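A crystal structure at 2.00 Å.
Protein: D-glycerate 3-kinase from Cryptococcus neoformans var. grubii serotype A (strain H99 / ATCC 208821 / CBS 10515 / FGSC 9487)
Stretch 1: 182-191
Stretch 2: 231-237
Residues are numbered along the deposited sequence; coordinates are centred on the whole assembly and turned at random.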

ATOM      1  N   TRP A 182      -1.362  -1.024  -1.649  1.00 27.45           N
ATOM      2  CA  TRP A 182      -2.644  -0.583  -2.193  1.00 32.78           C
ATOM      3  C   TRP A 182      -3.462   0.196  -1.162  1.00 24.96           C
ATOM      4  O   TRP A 182      -4.290   1.027  -1.530  1.00 23.68           O
ATOM      5  CB  TRP A 182      -3.431  -1.793  -2.708  1.00 25.25           C
ATOM      6  CG  TRP A 182      -4.012  -2.643  -1.607  1.00 27.26           C
ATOM      7  CD1 TRP A 182      -3.393  -3.669  -0.953  1.00 27.86           C
ATOM      8  CD2 TRP A 182      -5.325  -2.530  -1.027  1.00 27.76           C
ATOM      9  NE1 TRP A 182      -4.239  -4.213  -0.008  1.00 25.97           N
ATOM     10  CE2 TRP A 182      -5.428  -3.525  -0.031  1.00 25.56           C
ATOM     11  CE3 TRP A 182      -6.420  -1.688  -1.261  1.00 27.14           C
ATOM     12  CZ2 TRP A 182      -6.584  -3.709   0.732  1.00 25.60           C
ATOM     13  CZ3 TRP A 182      -7.573  -1.864  -0.502  1.00 28.65           C
ATOM     14  CH2 TRP A 182      -7.645  -2.865   0.489  1.00 28.19           C
ATOM     15  N   MET A 183      -3.249  -0.058   0.125  1.00 25.70           N
ATOM     16  CA  MET A 183      -3.981   0.620   1.182  1.00 24.92           C
ATOM     17  C   MET A 183      -3.060   1.387   2.122  1.00 23.95           C
ATOM     18  O   MET A 183      -3.465   1.711   3.243  1.00 24.74           O
ATOM     19  CB  MET A 183      -4.836  -0.385   1.979  1.00 25.69           C
ATOM     20  CG  MET A 183      -4.045  -1.586   2.535  1.00 21.17           C
ATOM     21  SD  MET A 183      -4.887  -2.614   3.794  1.00 26.69           S
ATOM     22  CE  MET A 183      -4.534  -1.664   5.273  1.00 22.16           C
ATOM     23  N   ASN A 184      -1.819   1.668   1.715  1.00 24.75           N
ATOM     24  CA  ASN A 184      -0.914   2.355   2.623  1.00 22.72           C
ATOM     25  C   ASN A 184      -1.479   3.729   2.969  1.00 21.67           C
ATOM     26  O   ASN A 184      -1.941   4.466   2.094  1.00 22.95           O
ATOM     27  CB  ASN A 184       0.497   2.468   2.009  1.00 22.39           C
ATOM     28  CG  ASN A 184       1.352   1.254   2.316  1.00 27.72           C
ATOM     29  OD1 ASN A 184       0.824   0.168   2.581  1.00 27.19           O
ATOM     30  ND2 ASN A 184       2.677   1.423   2.290  1.00 26.92           N
ATOM     31  N   GLY A 185      -1.474   4.063   4.252  1.00 23.50           N
ATOM     32  CA  GLY A 185      -2.003   5.342   4.680  1.00 23.04           C
ATOM     33  C   GLY A 185      -3.520   5.398   4.844  1.00 25.90           C
ATOM     34  O   GLY A 185      -4.031   6.385   5.389  1.00 27.96           O
ATOM     35  N   PHE A 186      -4.255   4.370   4.428  1.00 23.40           N
ATOM     36  CA  PHE A 186      -5.708   4.373   4.627  1.00 22.89           C
ATOM     37  C   PHE A 186      -6.033   4.586   6.101  1.00 24.21           C
ATOM     38  O   PHE A 186      -5.396   3.995   6.979  1.00 28.64           O
ATOM     39  CB  PHE A 186      -6.329   3.062   4.145  1.00 19.84           C
ATOM     40  CG  PHE A 186      -6.514   2.991   2.659  1.00 22.07           C
ATOM     41  CD1 PHE A 186      -5.876   3.890   1.826  1.00 21.21           C
ATOM     42  CD2 PHE A 186      -7.338   2.031   2.096  1.00 22.42           C
ATOM     43  CE1 PHE A 186      -6.041   3.828   0.442  1.00 23.08           C
ATOM     44  CE2 PHE A 186      -7.516   1.954   0.721  1.00 23.48           C
ATOM     45  CZ  PHE A 186      -6.876   2.864  -0.108  1.00 23.94           C
ATOM     46  N   GLY A 187      -7.003   5.465   6.369  1.00 23.95           N
ATOM     47  CA  GLY A 187      -7.369   5.818   7.724  1.00 24.65           C
ATOM     48  C   GLY A 187      -8.692   5.211   8.185  1.00 30.09           C
ATOM     49  O   GLY A 187      -9.674   5.150   7.435  1.00 27.88           O
ATOM     50  N   PRO A 188      -8.736   4.746   9.435  1.00 26.69           N
ATOM     51  CA  PRO A 188      -9.990   4.226   9.991  1.00 29.89           C
ATOM     52  C   PRO A 188     -10.979   5.357  10.240  1.00 33.00           C
ATOM     53  O   PRO A 188     -10.625   6.537  10.268  1.00 25.11           O
ATOM     54  CB  PRO A 188      -9.552   3.586  11.303  1.00 29.46           C
ATOM     55  CG  PRO A 188      -8.380   4.469  11.725  1.00 33.12           C
ATOM     56  CD  PRO A 188      -7.651   4.751  10.435  1.00 26.40           C
ATOM     57  N   LEU A 189     -12.235   4.978  10.455  1.00 27.63           N
ATOM     58  CA  LEU A 189     -13.308   5.927  10.718  1.00 33.60           C
ATOM     59  C   LEU A 189     -13.812   5.779  12.146  1.00 30.15           C
ATOM     60  O   LEU A 189     -13.683   4.718  12.763  1.00 29.94           O
ATOM     61  CB  LEU A 189     -14.483   5.721   9.746  1.00 28.71           C
ATOM     62  CG  LEU A 189     -14.140   5.728   8.251  1.00 32.69           C
ATOM     63  CD1 LEU A 189     -15.326   5.301   7.389  1.00 28.89           C
ATOM     64  CD2 LEU A 189     -13.619   7.100   7.824  1.00 33.99           C
ATOM     65  N   SER A 190     -14.395   6.854  12.673  1.00 25.27           N
ATOM     66  CA  SER A 190     -15.222   6.687  13.854  1.00 27.80           C
ATOM     67  C   SER A 190     -16.391   5.777  13.492  1.00 27.64           C
ATOM     68  O   SER A 190     -16.756   5.634  12.324  1.00 26.71           O
ATOM     69  CB  SER A 190     -15.737   8.033  14.368  1.00 28.27           C
ATOM     70  OG  SER A 190     -16.706   8.552  13.485  1.00 31.97           O
ATOM     71  N   ASN A 191     -16.950   5.119  14.503  1.00 31.85           N
ATOM     72  CA  ASN A 191     -18.113   4.274  14.256  1.00 34.57           C
ATOM     73  C   ASN A 191     -19.221   5.067  13.571  1.00 28.52           C
ATOM     74  O   ASN A 191     -19.797   4.615  12.578  1.00 32.83           O
ATOM     75  CB  ASN A 191     -18.606   3.661  15.569  1.00 33.68           C
ATOM     76  CG  ASN A 191     -17.594   2.712  16.170  1.00 39.07           C
ATOM     77  OD1 ASN A 191     -16.611   2.336  15.516  1.00 39.43           O
ATOM     78  ND2 ASN A 191     -17.814   2.327  17.416  1.00 37.13           N
ATOM     79  N   ILE A 231     -13.278  -4.662   9.486  1.00 24.73           N
ATOM     80  CA  ILE A 231     -12.127  -4.166   8.727  1.00 25.18           C
ATOM     81  C   ILE A 231     -11.674  -2.814   9.272  1.00 31.65           C
ATOM     82  O   ILE A 231     -10.469  -2.551   9.411  1.00 28.79           O
ATOM     83  CB  ILE A 231     -12.465  -4.086   7.229  1.00 27.59           C
ATOM     84  CG1 ILE A 231     -12.957  -5.441   6.715  1.00 25.84           C
ATOM     85  CG2 ILE A 231     -11.246  -3.582   6.429  1.00 21.76           C
ATOM     86  CD1 ILE A 231     -11.945  -6.585   6.924  1.00 26.05           C
ATOM     87  N   ASN A 232     -12.634  -1.940   9.590  1.00 26.48           N
ATOM     88  CA  ASN A 232     -12.334  -0.632  10.176  1.00 24.91           C
ATOM     89  C   ASN A 232     -11.532  -0.778  11.464  1.00 28.05           C
ATOM     90  O   ASN A 232     -10.531  -0.082  11.672  1.00 26.62           O
ATOM     91  CB  ASN A 232     -13.649   0.116  10.451  1.00 28.60           C
ATOM     92  CG  ASN A 232     -13.445   1.570  10.871  1.00 29.39           C
ATOM     93  OD1 ASN A 232     -12.657   2.288  10.272  1.00 29.05           O
ATOM     94  ND2 ASN A 232     -14.169   2.008  11.906  1.00 27.70           N
ATOM     95  N   GLN A 233     -11.990  -1.653  12.364  1.00 25.12           N
ATOM     96  CA  GLN A 233     -11.289  -1.882  13.621  1.00 30.13           C
ATOM     97  C   GLN A 233      -9.900  -2.460  13.384  1.00 32.50           C
ATOM     98  O   GLN A 233      -8.944  -2.119  14.094  1.00 30.18           O
ATOM     99  CB  GLN A 233     -12.103  -2.830  14.498  1.00 34.04           C
ATOM    100  CG  GLN A 233     -11.730  -2.769  15.962  1.00 52.40           C
ATOM    101  CD  GLN A 233     -12.175  -1.470  16.596  1.00 66.14           C
ATOM    102  OE1 GLN A 233     -13.198  -0.907  16.207  1.00 76.37           O
ATOM    103  NE2 GLN A 233     -11.405  -0.976  17.561  1.00 62.49           N
ATOM    104  N   ASN A 234      -9.783  -3.368  12.412  1.00 28.39           N
ATOM    105  CA  ASN A 234      -8.474  -3.873  12.014  1.00 31.10           C
ATOM    106  C   ASN A 234      -7.563  -2.740  11.562  1.00 28.81           C
ATOM    107  O   ASN A 234      -6.380  -2.717  11.908  1.00 27.80           O
ATOM    108  CB  ASN A 234      -8.628  -4.902  10.896  1.00 21.82           C
ATOM    109  CG  ASN A 234      -9.258  -6.195  11.374  1.00 29.16           C
ATOM    110  OD1 ASN A 234      -9.541  -6.363  12.556  1.00 32.03           O
ATOM    111  ND2 ASN A 234      -9.507  -7.102  10.448  1.00 28.63           N
ATOM    112  N   LEU A 235      -8.108  -1.778  10.813  1.00 29.36           N
ATOM    113  CA  LEU A 235      -7.284  -0.703  10.254  1.00 35.21           C
ATOM    114  C   LEU A 235      -6.729   0.220  11.334  1.00 31.40           C
ATOM    115  O   LEU A 235      -5.652   0.801  11.157  1.00 28.04           O
ATOM    116  CB  LEU A 235      -8.092   0.097   9.236  1.00 27.26           C
ATOM    117  CG  LEU A 235      -7.346   1.176   8.461  1.00 27.69           C
ATOM    118  CD1 LEU A 235      -6.157   0.576   7.661  1.00 26.77           C
ATOM    119  CD2 LEU A 235      -8.318   1.893   7.541  1.00 27.45           C
ATOM    120  N   ARG A 236      -7.444   0.369  12.452  1.00 26.66           N
ATOM    121  CA  ARG A 236      -6.924   1.159  13.563  1.00 31.26           C
ATOM    122  C   ARG A 236      -5.575   0.637  14.056  1.00 33.65           C
ATOM    123  O   ARG A 236      -4.763   1.422  14.561  1.00 31.95           O
ATOM    124  CB  ARG A 236      -7.955   1.189  14.707  1.00 30.48           C
ATOM    125  CG  ARG A 236      -9.219   1.968  14.336  1.00 36.61           C
ATOM    126  CD  ARG A 236     -10.390   1.768  15.306  1.00 38.48           C
ATOM    127  NE  ARG A 236     -11.544   2.616  14.968  1.00 39.37           N
ATOM    128  CZ  ARG A 236     -12.795   2.394  15.389  1.00 44.72           C
ATOM    129  NH1 ARG A 236     -13.068   1.336  16.138  1.00 39.79           N
ATOM    130  NH2 ARG A 236     -13.785   3.220  15.054  1.00 39.57           N
ATOM    131  N   GLN A 237      -5.303  -0.669  13.900  1.00 29.51           N
ATOM    132  CA  GLN A 237      -4.021  -1.236  14.320  1.00 25.45           C
ATOM    133  C   GLN A 237      -2.851  -0.831  13.424  1.00 28.51           C
ATOM    134  O   GLN A 237      -1.700  -1.097  13.795  1.00 27.86           O
ATOM    135  CB  GLN A 237      -4.084  -2.775  14.375  1.00 25.84           C
ATOM    136  CG  GLN A 237      -5.205  -3.323  15.263  1.00 46.22           C
ATOM    137  CD  GLN A 237      -5.322  -2.560  16.568  1.00 61.84           C
ATOM    138  OE1 GLN A 237      -6.296  -1.839  16.796  1.00 70.37           O
ATOM    139  NE2 GLN A 237      -4.320  -2.704  17.431  1.00 66.87           N
TER
HETATM  140  O   HOH W   1     -15.871   0.330  13.585  1.00 32.75           O

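An irregular segment, 182-191, lies against a second stretch, mostly helical, that offers it three residues, Asn232, Leu235 and Arg236. The two stretches bury 403 Å² between them, both sides summed; Leu235 has the largest covered area, 96 Å², and Pro188 follows with 72 Å². Asn232 and Leu235 are buried in the whole assembly. The first rule is that an extended backbone can be paired by a side-chain amide. Asn232, at chi1 -172° (t) and chi2 45°, brings its carboxamide to Leu189 and satisfies both backbone polar groups: Leu189 N donates to Asn232 OD1 at 2.7 Å, and Asn232 ND2 donates to Leu189 O at 2.9 Å, both nearly linear. Asparagine suits the place because one short side chain carries a donor and an acceptor side by side.

Arg236, one helical turn on, starts sideways and reaches in. With chi1 m and chi2 and chi3 both t, its chain extends along the segment, CG packing 3.5 Å from Pro188 CB, while the guanidinium edge meets the polar atoms. Its NH2 donates to Leu189 O at 2.7 Å and to Asn191 OD1 at 3.0 Å, so Leu189 O accepts from both side chains. Asn191, chi1 m, turns its amide inward; a water links its OD1 to Asn232 ND2, 2.9 Å from each, closing the polar network.

Leu235 supplies the apolar half. Its CB points toward the segment, and the t,p rotamer uses both methyls: CD1 lies 3.7 Å from Met183 CE and 3.6 Å from Phe186 O, CD2 4.1 Å from Phe186 CB and 3.4 Å from Pro188 N, so Phe186 touches each. Met183 reaches its methyl there through p, t, m torsions. Pro188 packs against both Leu235 and Arg236 as a compact apolar ring with no backbone N-H to satisfy.

Upstream, a type II turn from Met183 to Phe186 is closed by Phe186 N donating to Met183 O at 3.0 Å. Gly185 takes phi/psi 82/-9 there, where a CB would jam against the carbonyl O of Asn184.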